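Beta-lactamase (Escherichia coli, PDB 6PQ9) probably hydrolyses the amide bond of beta-lactam antibiotics, as class A beta-lactamases do, giving its bacterial host resistance to these drugs. Local coordinates at residues A[34-37]-A[38-41]; A[110-114]-A[115-119]; A[150-153]-A[154-158]; A[201-204]-A[205-208]; A[207-210]-A[211-215]. The protein carries 1 engineered substitution. One frame throughout, in Å; residues are numbered along the deposited sequence.

Contact 1. Residues A[34-37]-A[38-41]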
loop_
_atom_site.group_PDB
_atom_site.type_symbol
_atom_site.label_atom_id
_atom_site.label_comp_id
_atom_site.label_asym_id
_atom_site.label_seq_id
_atom_site.Cartn_x
_atom_site.Cartn_y
_atom_site.Cartn_z
ATOM N N LYS A 34 5.066 24.252 -0.846
ATOM C CA LYS A 34 6.229 24.964 -1.365
ATOM C C LYS A 34 7.285 23.982 -1.856
ATOM O O LYS A 34 7.956 24.230 -2.866
ATOM C CB LYS A 34 6.799 25.884 -0.282
ATOM C CG LYS A 34 7.816 26.927 -0.757
ATOM C CD LYS A 34 8.916 27.144 0.293
ATOM C CE LYS A 34 9.363 28.606 0.383
ATOM N NZ LYS A 34 9.833 29.152 -0.921
ATOM N N TYR A 35 7.444 22.863 -1.142
ATOM C CA TYR A 35 8.354 21.803 -1.567
ATOM C C TYR A 35 7.922 21.209 -2.904
ATOM O O TYR A 35 8.758 20.945 -3.778
ATOM C CB TYR A 35 8.407 20.722 -0.490
ATOM C CG TYR A 35 9.280 19.543 -0.828
ATOM C CD1 TYR A 35 10.660 19.676 -0.883
ATOM C CD2 TYR A 35 8.726 18.296 -1.089
ATOM C CE1 TYR A 35 11.465 18.611 -1.189
ATOM C CE2 TYR A 35 9.523 17.218 -1.402
ATOM C CZ TYR A 35 10.895 17.385 -1.447
ATOM O OH TYR A 35 11.702 16.326 -1.747
ATOM N N LEU A 36 6.611 21.023 -3.088
ATOM C CA LEU A 36 6.062 20.381 -4.277
ATOM C C LEU A 36 6.022 21.287 -5.495
ATOM O O LEU A 36 5.771 20.788 -6.597
ATOM C CB LEU A 36 4.644 19.877 -3.996
ATOM C CG LEU A 36 4.582 18.699 -3.020
ATOM C CD1 LEU A 36 3.143 18.220 -2.810
ATOM C CD2 LEU A 36 5.486 17.561 -3.495
ATOM N N LYS A 37 6.250 22.592 -5.327
ATOM C CA LYS A 37 6.033 23.535 -6.424
ATOM C C LYS A 37 6.934 23.222 -7.618
ATOM O O LYS A 37 6.459 23.143 -8.755
ATOM C CB LYS A 37 6.250 24.971 -5.933
ATOM C CG LYS A 37 5.686 26.047 -6.857
ATOM C CD LYS A 37 5.030 27.178 -6.068
ATOM C CE LYS A 37 4.245 28.122 -6.984
ATOM N NZ LYS A 37 3.121 28.803 -6.266
ATOM N N ASP A 38 8.234 23.023 -7.379
ATOM C CA ASP A 38 9.193 22.754 -8.445
ATOM C C ASP A 38 9.333 21.256 -8.781
ATOM O O ASP A 38 10.302 20.867 -9.444
ATOM C CB ASP A 38 10.562 23.352 -8.085
ATOM C CG ASP A 38 11.296 22.575 -6.996
ATOM O OD1 ASP A 38 10.682 21.710 -6.332
ATOM O OD2 ASP A 38 12.504 22.843 -6.789
ATOM N N LYS A 39 8.402 20.414 -8.339
ATOM C CA LYS A 39 8.450 18.986 -8.626
ATOM C C LYS A 39 7.488 18.684 -9.764
ATOM O O LYS A 39 6.309 19.037 -9.685
ATOM C CB LYS A 39 8.089 18.164 -7.385
ATOM C CG LYS A 39 8.996 18.413 -6.161
ATOM C CD LYS A 39 10.454 18.105 -6.456
ATOM C CE LYS A 39 11.361 18.400 -5.261
ATOM N NZ LYS A 39 11.025 19.692 -4.584
ATOM N N LYS A 40 7.996 18.049 -10.825
ATOM C CA LYS A 40 7.173 17.716 -11.995
ATOM C C LYS A 40 6.455 16.388 -11.753
ATOM O O LYS A 40 6.787 15.340 -12.313
ATOM C CB LYS A 40 8.017 17.669 -13.266
ATOM C CG LYS A 40 9.010 18.793 -13.422
ATOM C CD LYS A 40 9.889 18.583 -14.653
ATOM C CE LYS A 40 11.380 18.695 -14.329
ATOM N NZ LYS A 40 12.198 17.641 -15.027
ATOM N N ALA A 41 5.443 16.460 -10.893
ATOM C CA ALA A 41 4.653 15.305 -10.494
ATOM C C ALA A 41 3.383 15.819 -9.845
ATOM O O ALA A 41 3.319 16.961 -9.382
ATOM C CB ALA A 41 5.409 14.390 -9.522
HETATM O O HOH W 1 9.606 23.796 -4.832
HETATM O O HOH W 2 4.287 18.575 -7.359
#

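Contact 2. Residues A[110-114]-A[115-119]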
loop_
_atom_site.group_PDB
_atom_site.type_symbol
_atom_site.label_atom_id
_atom_site.label_comp_id
_atom_site.label_asym_id
_atom_site.label_seq_id
_atom_site.Cartn_x
_atom_site.Cartn_y
_atom_site.Cartn_z
ATOM N N ASP A 110 9.754 -17.881 -8.422
ATOM C CA ASP A 110 11.175 -18.195 -8.324
ATOM C C ASP A 110 11.424 -19.375 -7.397
ATOM O O ASP A 110 12.371 -20.138 -7.607
ATOM C CB ASP A 110 11.961 -16.970 -7.836
ATOM C CG ASP A 110 11.971 -15.832 -8.849
ATOM O OD1 ASP A 110 11.708 -16.085 -10.047
ATOM O OD2 ASP A 110 12.234 -14.677 -8.440
ATOM N N LYS A 111 10.601 -19.536 -6.366
ATOM C CA LYS A 111 10.783 -20.632 -5.426
ATOM C C LYS A 111 10.138 -21.933 -5.900
ATOM O O LYS A 111 10.662 -23.010 -5.609
ATOM C CB LYS A 111 10.225 -20.234 -4.059
ATOM C CG LYS A 111 10.569 -21.197 -2.938
ATOM C CD LYS A 111 9.988 -20.712 -1.624
ATOM C CE LYS A 111 10.069 -21.786 -0.546
ATOM N NZ LYS A 111 11.084 -21.460 0.507
ATOM N N TYR A 112 9.022 -21.856 -6.626
ATOM C CA TYR A 112 8.317 -23.022 -7.163
ATOM C C TYR A 112 8.122 -22.824 -8.661
ATOM O O TYR A 112 7.007 -22.569 -9.133
ATOM C CB TYR A 112 6.973 -23.237 -6.466
ATOM C CG TYR A 112 7.034 -23.118 -4.956
ATOM C CD1 TYR A 112 7.445 -24.189 -4.173
ATOM C CD2 TYR A 112 6.659 -21.942 -4.314
ATOM C CE1 TYR A 112 7.494 -24.099 -2.790
ATOM C CE2 TYR A 112 6.706 -21.838 -2.928
ATOM C CZ TYR A 112 7.125 -22.921 -2.171
ATOM O OH TYR A 112 7.173 -22.831 -0.797
ATOM N N PRO A 113 9.201 -22.947 -9.441
ATOM C CA PRO A 113 9.104 -22.657 -10.880
ATOM C C PRO A 113 8.231 -23.632 -11.622
ATOM O O PRO A 113 7.694 -23.287 -12.682
ATOM C CB PRO A 113 10.559 -22.747 -11.358
ATOM C CG PRO A 113 11.380 -22.863 -10.129
ATOM C CD PRO A 113 10.543 -23.397 -9.052
ATOM N N ASP A 114 8.078 -24.845 -11.104
ATOM C CA ASP A 114 7.202 -25.826 -11.724
ATOM C C ASP A 114 5.759 -25.708 -11.267
ATOM O O ASP A 114 4.883 -26.287 -11.910
ATOM C CB ASP A 114 7.722 -27.233 -11.442
ATOM C CG ASP A 114 9.113 -27.453 -12.007
ATOM O OD1 ASP A 114 9.377 -26.954 -13.130
ATOM O OD2 ASP A 114 9.939 -28.105 -11.327
ATOM N N GLY A 115 5.484 -24.962 -10.199
ATOM C CA GLY A 115 4.099 -24.790 -9.828
ATOM C C GLY A 115 3.523 -26.102 -9.323
ATOM O O GLY A 115 4.231 -26.959 -8.790
ATOM N N ASN A 116 2.218 -26.258 -9.505
ATOM C CA ASN A 116 1.468 -27.429 -9.052
ATOM C C ASN A 116 1.877 -27.828 -7.634
ATOM O O ASN A 116 2.272 -28.960 -7.356
ATOM C CB ASN A 116 1.636 -28.583 -10.029
ATOM C CG ASN A 116 1.160 -28.229 -11.418
ATOM O OD1 ASN A 116 0.292 -27.372 -11.582
ATOM N ND2 ASN A 116 1.717 -28.887 -12.425
ATOM N N VAL A 117 1.774 -26.856 -6.733
ATOM C CA VAL A 117 2.238 -27.012 -5.362
ATOM C C VAL A 117 1.153 -26.536 -4.402
ATOM O O VAL A 117 0.366 -25.637 -4.721
ATOM C CB VAL A 117 3.573 -26.243 -5.159
ATOM C CG1 VAL A 117 3.414 -24.768 -5.565
ATOM C CG2 VAL A 117 4.106 -26.392 -3.726
ATOM N N ASP A 118 1.091 -27.158 -3.222
ATOM C CA ASP A 118 0.166 -26.731 -2.174
ATOM C C ASP A 118 0.851 -25.740 -1.243
ATOM O O ASP A 118 1.766 -26.108 -0.502
ATOM C CB ASP A 118 -0.352 -27.924 -1.385
ATOM C CG ASP A 118 -1.584 -28.497 -1.995
ATOM O OD1 ASP A 118 -2.678 -27.919 -1.787
ATOM O OD2 ASP A 118 -1.443 -29.499 -2.727
ATOM N N LEU A 119 0.399 -24.486 -1.269
ATOM C CA LEU A 119 0.986 -23.423 -0.462
ATOM C C LEU A 119 -0.031 -22.918 0.543
ATOM O O LEU A 119 -1.214 -22.735 0.217
ATOM C CB LEU A 119 1.470 -22.257 -1.325
ATOM C CG LEU A 119 2.477 -22.603 -2.422
ATOM C CD1 LEU A 119 2.755 -21.382 -3.290
ATOM C CD2 LEU A 119 3.745 -23.130 -1.786
#

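Contact 3. Residues A[150-153]-A[154-158]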
loop_
_atom_site.group_PDB
_atom_site.type_symbol
_atom_site.label_atom_id
_atom_site.label_comp_id
_atom_site.label_asym_id
_atom_site.label_seq_id
_atom_site.Cartn_x
_atom_site.Cartn_y
_atom_site.Cartn_z
ATOM N N VAL A 150 -13.251 -7.420 -3.598
ATOM C CA VAL A 150 -12.429 -6.587 -2.727
ATOM C C VAL A 150 -12.979 -5.166 -2.691
ATOM O O VAL A 150 -13.015 -4.525 -1.629
ATOM C CB VAL A 150 -10.944 -6.617 -3.159
ATOM C CG1 VAL A 150 -10.081 -5.867 -2.144
ATOM C CG2 VAL A 150 -10.439 -8.049 -3.299
ATOM N N HIS A 151 -13.420 -4.648 -3.845
ATOM C CA HIS A 151 -13.987 -3.301 -3.883
ATOM C C HIS A 151 -15.220 -3.190 -2.992
ATOM O O HIS A 151 -15.381 -2.207 -2.260
ATOM C CB HIS A 151 -14.359 -2.898 -5.309
ATOM C CG HIS A 151 -15.334 -1.761 -5.358
ATOM N ND1 HIS A 151 -14.936 -0.439 -5.323
ATOM C CD2 HIS A 151 -16.691 -1.745 -5.390
ATOM C CE1 HIS A 151 -16.004 0.340 -5.349
ATOM N NE2 HIS A 151 -17.081 -0.426 -5.385
ATOM N N ASN A 152 -16.109 -4.186 -3.059
ATOM C CA ASN A 152 -17.297 -4.189 -2.213
ATOM C C ASN A 152 -16.930 -4.252 -0.739
ATOM O O ASN A 152 -17.524 -3.549 0.088
ATOM C CB ASN A 152 -18.198 -5.366 -2.575
ATOM C CG ASN A 152 -18.772 -5.251 -3.970
ATOM O OD1 ASN A 152 -18.927 -4.145 -4.508
ATOM N ND2 ASN A 152 -19.092 -6.393 -4.570
ATOM N N PHE A 153 -15.959 -5.101 -0.388
ATOM C CA PHE A 153 -15.573 -5.255 1.012
ATOM C C PHE A 153 -15.037 -3.945 1.588
ATOM O O PHE A 153 -15.377 -3.561 2.713
ATOM C CB PHE A 153 -14.547 -6.382 1.129
ATOM C CG PHE A 153 -13.717 -6.318 2.375
ATOM C CD1 PHE A 153 -14.209 -6.813 3.573
ATOM C CD2 PHE A 153 -12.447 -5.752 2.351
ATOM C CE1 PHE A 153 -13.457 -6.752 4.714
ATOM C CE2 PHE A 153 -11.695 -5.678 3.496
ATOM C CZ PHE A 153 -12.197 -6.189 4.681
ATOM N N ILE A 154 -14.202 -3.243 0.820
ATOM C CA ILE A 154 -13.671 -1.959 1.255
ATOM C C ILE A 154 -14.795 -0.933 1.375
ATOM O O ILE A 154 -14.827 -0.133 2.320
ATOM C CB ILE A 154 -12.570 -1.495 0.278
ATOM C CG1 ILE A 154 -11.461 -2.555 0.170
ATOM C CG2 ILE A 154 -12.026 -0.099 0.651
ATOM C CD1 ILE A 154 -10.534 -2.695 1.408
ATOM N N SER A 155 -15.727 -0.933 0.414
ATOM C CA SER A 155 -16.846 0.008 0.446
ATOM C C SER A 155 -17.745 -0.254 1.652
ATOM O O SER A 155 -18.140 0.682 2.363
ATOM C CB SER A 155 -17.643 -0.092 -0.859
ATOM O OG SER A 155 -18.216 1.150 -1.218
ATOM N N LYS A 156 -18.060 -1.527 1.910
ATOM C CA LYS A 156 -18.876 -1.901 3.060
ATOM C C LYS A 156 -18.239 -1.526 4.391
ATOM O O LYS A 156 -18.937 -1.527 5.409
ATOM C CB LYS A 156 -19.167 -3.404 3.019
ATOM C CG LYS A 156 -20.556 -3.749 2.490
ATOM C CD LYS A 156 -20.566 -3.973 0.971
ATOM C CE LYS A 156 -21.788 -4.793 0.524
ATOM N NZ LYS A 156 -21.829 -5.046 -0.954
ATOM N N LEU A 157 -16.944 -1.214 4.422
ATOM C CA LEU A 157 -16.328 -0.671 5.626
ATOM C C LEU A 157 -16.581 0.822 5.779
ATOM O O LEU A 157 -16.198 1.402 6.803
ATOM C CB LEU A 157 -14.810 -0.936 5.628
ATOM C CG LEU A 157 -14.311 -2.390 5.592
ATOM C CD1 LEU A 157 -12.844 -2.446 5.237
ATOM C CD2 LEU A 157 -14.554 -3.087 6.914
ATOM N N GLY A 158 -17.208 1.455 4.792
ATOM C CA GLY A 158 -17.455 2.880 4.857
ATOM C C GLY A 158 -16.286 3.734 4.438
ATOM O O GLY A 158 -16.145 4.859 4.933
#

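Contact 4. Residues A[201-204]-A[205-208]. With ACT (acetate ion), chain D.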
loop_
_atom_site.group_PDB
_atom_site.type_symbol
_atom_site.label_atom_id
_atom_site.label_comp_id
_atom_site.label_asym_id
_atom_site.label_seq_id
_atom_site.Cartn_x
_atom_site.Cartn_y
_atom_site.Cartn_z
ATOM N N LEU A 201 -10.337 -6.648 11.634
ATOM C CA LEU A 201 -9.961 -8.050 11.659
ATOM C C LEU A 201 -10.041 -8.620 13.067
ATOM O O LEU A 201 -10.077 -7.894 14.060
ATOM C CB LEU A 201 -8.536 -8.233 11.115
ATOM C CG LEU A 201 -8.297 -7.666 9.717
ATOM C CD1 LEU A 201 -6.825 -7.780 9.353
ATOM C CD2 LEU A 201 -9.186 -8.381 8.708
ATOM N N SER A 202 -10.034 -9.944 13.138
ATOM C CA SER A 202 -9.764 -10.597 14.407
ATOM C C SER A 202 -8.362 -10.243 14.894
ATOM O O SER A 202 -7.509 -9.768 14.136
ATOM C CB SER A 202 -9.886 -12.103 14.265
ATOM O OG SER A 202 -8.746 -12.595 13.600
ATOM N N LYS A 203 -8.123 -10.507 16.181
ATOM C CA LYS A 203 -6.834 -10.176 16.784
ATOM C C LYS A 203 -5.690 -10.928 16.104
ATOM O O LYS A 203 -4.637 -10.345 15.817
ATOM C CB LYS A 203 -6.875 -10.476 18.291
ATOM C CG LYS A 203 -5.642 -10.033 19.088
ATOM C CD LYS A 203 -5.379 -8.529 18.936
ATOM C CE LYS A 203 -4.331 -8.025 19.931
ATOM N NZ LYS A 203 -3.407 -7.002 19.311
ATOM N N ASN A 204 -5.877 -12.220 15.833
ATOM C CA ASN A 204 -4.796 -12.996 15.236
ATOM C C ASN A 204 -4.512 -12.548 13.804
ATOM O O ASN A 204 -3.348 -12.464 13.395
ATOM C CB ASN A 204 -5.131 -14.487 15.283
ATOM C CG ASN A 204 -4.945 -15.085 16.669
ATOM O OD1 ASN A 204 -4.188 -14.562 17.502
ATOM N ND2 ASN A 204 -5.632 -16.192 16.920
ATOM N N SER A 205 -5.556 -12.266 13.025
ATOM C CA SER A 205 -5.345 -11.787 11.665
ATOM C C SER A 205 -4.655 -10.430 11.673
ATOM O O SER A 205 -3.683 -10.207 10.937
ATOM C CB SER A 205 -6.681 -11.722 10.925
ATOM O OG SER A 205 -7.188 -13.028 10.724
ATOM N N TYR A 206 -5.149 -9.514 12.513
ATOM C CA TYR A 206 -4.531 -8.202 12.678
ATOM C C TYR A 206 -3.049 -8.322 13.035
ATOM O O TYR A 206 -2.201 -7.642 12.445
ATOM C CB TYR A 206 -5.289 -7.414 13.754
ATOM C CG TYR A 206 -4.580 -6.167 14.253
ATOM C CD1 TYR A 206 -4.650 -4.965 13.550
ATOM C CD2 TYR A 206 -3.850 -6.188 15.436
ATOM C CE1 TYR A 206 -3.994 -3.810 14.013
ATOM C CE2 TYR A 206 -3.199 -5.056 15.905
ATOM C CZ TYR A 206 -3.267 -3.871 15.192
ATOM O OH TYR A 206 -2.612 -2.756 15.675
ATOM N N ASP A 207 -2.725 -9.178 14.015
ATOM C CA ASP A 207 -1.333 -9.375 14.419
ATOM C C ASP A 207 -0.476 -9.871 13.255
ATOM O O ASP A 207 0.658 -9.408 13.061
ATOM C CB ASP A 207 -1.259 -10.358 15.590
ATOM C CG ASP A 207 -1.631 -9.709 16.940
ATOM O OD1 ASP A 207 -1.589 -8.467 17.069
ATOM O OD2 ASP A 207 -1.962 -10.457 17.880
ATOM N N TYR A 208 -1.002 -10.809 12.468
ATOM C CA TYR A 208 -0.258 -11.328 11.331
ATOM C C TYR A 208 -0.009 -10.243 10.287
ATOM O O TYR A 208 1.135 -9.992 9.900
ATOM C CB TYR A 208 -1.005 -12.500 10.705
ATOM C CG TYR A 208 -0.285 -13.003 9.494
ATOM C CD1 TYR A 208 0.845 -13.803 9.625
ATOM C CD2 TYR A 208 -0.696 -12.644 8.213
ATOM C CE1 TYR A 208 1.527 -14.255 8.513
ATOM C CE2 TYR A 208 -0.012 -13.088 7.093
ATOM C CZ TYR A 208 1.094 -13.893 7.251
ATOM O OH TYR A 208 1.777 -14.332 6.142
HETATM C C ACT D . -11.326 -11.774 17.851
HETATM O O ACT D . -10.254 -11.780 18.536
HETATM O OXT ACT D . -12.031 -10.781 17.504
HETATM C CH3 ACT D . -11.832 -13.192 17.361
#

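Contact 5. Residues A[207-210]-A[211-215]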
loop_
_atom_site.group_PDB
_atom_site.type_symbol
_atom_site.label_atom_id
_atom_site.label_comp_id
_atom_site.label_asym_id
_atom_site.label_seq_id
_atom_site.Cartn_x
_atom_site.Cartn_y
_atom_site.Cartn_z
ATOM N N ASP A 207 -2.725 -9.178 14.015
ATOM C CA ASP A 207 -1.333 -9.375 14.419
ATOM C C ASP A 207 -0.476 -9.871 13.255
ATOM O O ASP A 207 0.658 -9.408 13.061
ATOM C CB ASP A 207 -1.259 -10.358 15.590
ATOM C CG ASP A 207 -1.631 -9.709 16.940
ATOM O OD1 ASP A 207 -1.589 -8.467 17.069
ATOM O OD2 ASP A 207 -1.962 -10.457 17.880
ATOM N N TYR A 208 -1.002 -10.809 12.468
ATOM C CA TYR A 208 -0.258 -11.328 11.331
ATOM C C TYR A 208 -0.009 -10.243 10.287
ATOM O O TYR A 208 1.135 -9.992 9.900
ATOM C CB TYR A 208 -1.005 -12.500 10.705
ATOM C CG TYR A 208 -0.285 -13.003 9.494
ATOM C CD1 TYR A 208 0.845 -13.803 9.625
ATOM C CD2 TYR A 208 -0.696 -12.644 8.213
ATOM C CE1 TYR A 208 1.527 -14.255 8.513
ATOM C CE2 TYR A 208 -0.012 -13.088 7.093
ATOM C CZ TYR A 208 1.094 -13.893 7.251
ATOM O OH TYR A 208 1.777 -14.332 6.142
ATOM N N LEU A 209 -1.079 -9.605 9.794
ATOM C CA LEU A 209 -0.914 -8.592 8.755
ATOM C C LEU A 209 0.012 -7.463 9.211
ATOM O O LEU A 209 0.888 -7.026 8.458
ATOM C CB LEU A 209 -2.275 -8.030 8.330
ATOM C CG LEU A 209 -2.222 -7.019 7.167
ATOM C CD1 LEU A 209 -1.409 -7.578 6.004
ATOM C CD2 LEU A 209 -3.612 -6.628 6.686
ATOM N N LEU A 210 -0.167 -6.978 10.438
ATOM C CA LEU A 210 0.710 -5.928 10.955
ATOM C C LEU A 210 2.183 -6.351 10.915
ATOM O O LEU A 210 3.050 -5.585 10.468
ATOM C CB LEU A 210 0.289 -5.558 12.381
ATOM C CG LEU A 210 1.060 -4.431 13.066
ATOM C CD1 LEU A 210 1.143 -3.214 12.160
ATOM C CD2 LEU A 210 0.373 -4.079 14.376
ATOM N N ASN A 211 2.484 -7.576 11.369
ATOM C CA ASN A 211 3.870 -8.050 11.357
ATOM C C ASN A 211 4.440 -8.123 9.941
ATOM O O ASN A 211 5.591 -7.733 9.713
ATOM C CB ASN A 211 3.976 -9.419 12.033
ATOM C CG ASN A 211 5.383 -9.705 12.506
ATOM O OD1 ASN A 211 6.063 -8.810 13.027
ATOM N ND2 ASN A 211 5.844 -10.935 12.306
ATOM N N THR A 212 3.661 -8.626 8.971
ATOM C CA THR A 212 4.182 -8.672 7.607
ATOM C C THR A 212 4.414 -7.277 7.033
ATOM O O THR A 212 5.215 -7.124 6.107
ATOM C CB THR A 212 3.246 -9.457 6.679
ATOM O OG1 THR A 212 2.120 -8.642 6.353
ATOM C CG2 THR A 212 2.769 -10.740 7.331
ATOM N N MET A 213 3.730 -6.258 7.557
ATOM C CA MET A 213 3.916 -4.903 7.053
ATOM C C MET A 213 5.109 -4.224 7.701
ATOM O O MET A 213 5.684 -3.300 7.112
ATOM C CB MET A 213 2.648 -4.082 7.287
ATOM C CG MET A 213 1.504 -4.432 6.344
ATOM S SD MET A 213 -0.015 -3.590 6.822
ATOM C CE MET A 213 0.222 -1.948 6.122
ATOM N N ILE A 214 5.465 -4.644 8.919
ATOM C CA ILE A 214 6.681 -4.164 9.570
ATOM C C ILE A 214 7.899 -4.880 9.017
ATOM O O ILE A 214 8.937 -4.264 8.757
ATOM C CB ILE A 214 6.575 -4.364 11.092
ATOM C CG1 ILE A 214 5.500 -3.445 11.670
ATOM C CG2 ILE A 214 7.942 -4.170 11.750
ATOM C CD1 ILE A 214 5.133 -3.750 13.081
ATOM N N GLU A 215 7.793 -6.187 8.853
ATOM C CA GLU A 215 8.898 -7.022 8.415
ATOM C C GLU A 215 9.064 -7.038 6.910
ATOM O O GLU A 215 9.319 -8.091 6.326
ATOM C CB GLU A 215 8.675 -8.434 8.949
ATOM C CG GLU A 215 8.886 -8.541 10.437
ATOM C CD GLU A 215 9.381 -9.911 10.825
ATOM O OE1 GLU A 215 8.553 -10.856 10.832
ATOM O OE2 GLU A 215 10.599 -10.045 11.097
#

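Contact 1. Residues A[34-37]-A[38-41]
Lys-39 folds back over Tyr-35 where helix 25-37 gives way to the loop before strand 42-49, and the pair makes a local cation-pi contact reinforced by polar bonds. It is a worked example of one ammonium serving several electron-rich groups at the carboxyl end of a helix. Lys-39 NZ stands over one face of the Tyr-35 ring, 3.8 Å from its centroid and 19° off the normal, displaced toward the CD1-CE1 rim. Lys-39 NZ also donates to Tyr-35 O at 2.7 Å. A salt bridge of equal length, 2.7 Å, joins Lys-39 NZ to Asp-38 OD1, here on the syn lone pair. Tyr-35 O and Asp-38 OD1 are both acceptors and lie close together, so the lysine charge probably offsets their mutual repulsion.

What puts the ammonium there is a doubly bent chain, turned at chi2 (-59°) and again at chi4 (-43°) with an extended bond between. The backbone fixes its root: Lys-39 N bonds to Leu-36 O at 3.2 Å, coming from well above the carbonyl plane. Further along, Lys-40 is the centre of an inverse gamma turn, and its N bonds to Glu-276 OE2. Helix 278-297 lies against the helical part, with Tyr-35 on Ile-284 and Glu-287 and Leu-36 on Ile-284 and Ile-288. The site is at the surface, and water enters the helix end: one molecule accepts from Asp-38 N at 3.0 Å and donates to Lys-34 O.

Contact 2. Residues A[110-114]-A[115-119]
Tyr-112 and Leu-119 form the tight half of this reversal, in which the chain leaves helix 107-111 and returns as strand 117-120. Leu-119 sends CD2 over one ring face in a CH-pi contact, 3.8 Å from the centroid of the Tyr-112 ring and 30° off its normal. The two side chains run past each other in opposite directions. Val-117 crosses the tyrosine at about a right angle, its CG1 4.0 Å from Tyr-112 CB, while Lys-111 CG lies above the other face. Beyond the ring, Tyr-112 OH bonds to Glu-123 OE2, so the far end of the side chain is also held.

The looser half is the exposed type I turn from Tyr-112 to Gly-115, through Pro-113 and Asp-114. Its closing bond, Gly-115 N to Tyr-112 O, spans 3.0 Å and is bent at 141°. Gly-115 continues with a positive phi of 69°, a value readily taken by glycine. Next, Asn-116 and Val-117 both face Val-95 in a G1 beta bulge, and Asn-116 OD1 accepts from Lys-97 N. Through backbone bonds of Val-117 with Val-95 and of Leu-119 with Leu-93, strand 117-120 pairs antiparallel with strand 92-95, while Leu-119 packs on Ile-124 of helix 121-130.

Contact 3. Residues A[150-153]-A[154-158]
Phe-153 has its CG anti to the backbone N (chi1 159°), and Leu-157, one turn on, has CG anti to its carbonyl carbon (chi1 -60°); together these settings lay the leucine against the ring. Leu-157 CD1 lies over one face in a CH-pi contact, 4.2 Å from the centroid of the Phe-153 ring and 27° off its normal. Ile-154 is bent at its second torsion, and its CD1 meets Phe-153 CD2 at 3.7 Å. The aromatic ring therefore touches both branched residues that follow it.

Under these side chains the helical bonds remain regular until the last turn. Lys-156 N to Asn-152 O, at 2.8 Å, runs nearly along the C=O axis. Leu-157 N to Phe-153 O is weak at 3.3 Å, and Leu-157 N also turns to Ile-154 O. The apolar side faces inward: Phe-153 rests on Leu-76, Ala-77 and Asp-80 of helix 70-85, while Ile-154 and Leu-157 share Leu-191 of helix 185-196. On a more polar side, Ser-155 OG bonds to Lys-160 NZ.

Gly-158 then leaves the helix. With its positive phi and two bonds back into the last turn, one of them Gly-158 N to Ser-155 O at 2.7 Å, this is a Schellman motif, here ending helix 147-156 within the helical domain of the class A beta-lactamase fold.

Contact 4. Residues A[201-204]-A[205-208]
The Tyr-206 ring and the Asp-207 carboxylate are the flat groups that Lys-203 reaches. Its NZ approaches the ring obliquely, 3.9 Å from Tyr-206 CE2, and Phe-195 meets that ring with the planes at about 50°. At the carboxylate, Lys-203 NZ comes to the syn side of Asp-207 OD1, 21° out of plane, in a rather long salt bridge of 3.2 Å. The lysine chain bends at chi2 (57°) to point along the helix toward both.

Just before Lys-203, Ser-202 is the N-cap. Its OG accepts from Ser-205 N at 3.3 Å, in a nearly straight bond. Ser-202 O takes the first helical bond, from Tyr-206 N at 2.9 Å. Leu-201 just before the cap touches Tyr-206, CB to CB 4.3 Å, which with the capping bond fits a hydrophobic staple. Asp-83 of helix 70-85 joins both sides of this cap, one oxygen accepting from Ser-202 N and the other bonded to Ser-205 OG.

An acetate, probably from the crystallisation liquor, receives a weak bond from Lys-203 N. The Asp-83 carboxylate and the acetate thus both meet the amino end of helix 203-214, where the helix dipole would be expected to favour negative charge.

Contact 5. Residues A[207-210]-A[211-215]
Tyr-208 and Thr-212 meet methyl over ring: CG2 of the threonine stands 3.7 Å from the centroid of the Tyr-208 ring, 19° off its normal and shifted toward the CE2-CZ rim. That rotation of Thr-212 (chi1 77°) also sets OG1 between the backbone N and the carbonyl carbon, from where it donates to Leu-209 O at 2.9 Å. The methyl and the hydroxyl are thereby used in different ways, one on an aromatic face and one on the helix backbone.

Apolar pairs one turn apart continue around the helix. Leu-209 CG faces Met-213 SD at 4.1 Å, and Leu-210 CG meets Ile-214 CD1, also at 4.1 Å; in both the side chains are oblique to each other. Around them, Leu-209 packs on Leu-76 and Leu-79 of helix 70-85, Thr-212 on Val-129 of helix 121-130, and Leu-210, Met-213 and Ile-214 on Ala-234 of strand 233-239.

Leu-209 O takes a second donor, Met-213 N at 3.1 Å, in a bond bent to 136°. Met-213 N leans at the same time on Leu-210 O, weakly. The buried threonine hydroxyl thus spends its proton on its own helix backbone, which probably eases its place beside hydrocarbon neighbours such as Val-129.

How the contacts relate
Contacts 1 and 2 are surface sites at opposite sides of the chain's centre, their centres about 45 Å apart, and both concern a helix turning into a strand: contact 1 relies on charge and water, contact 2 on a turn and an aromatic ring. Contacts 3, 4 and 5 are partly buried within the helical domain, and all three pack on helix 70-85. Contacts 4 and 5 share helix 203-214 and overlap at Asp-207 and Tyr-208; one is the polar, capped start, the other the more apolar finish. Contact 3 lies beside contact 4, nearest atoms about 5 Å apart without touching, and closes its own helix with a glycine.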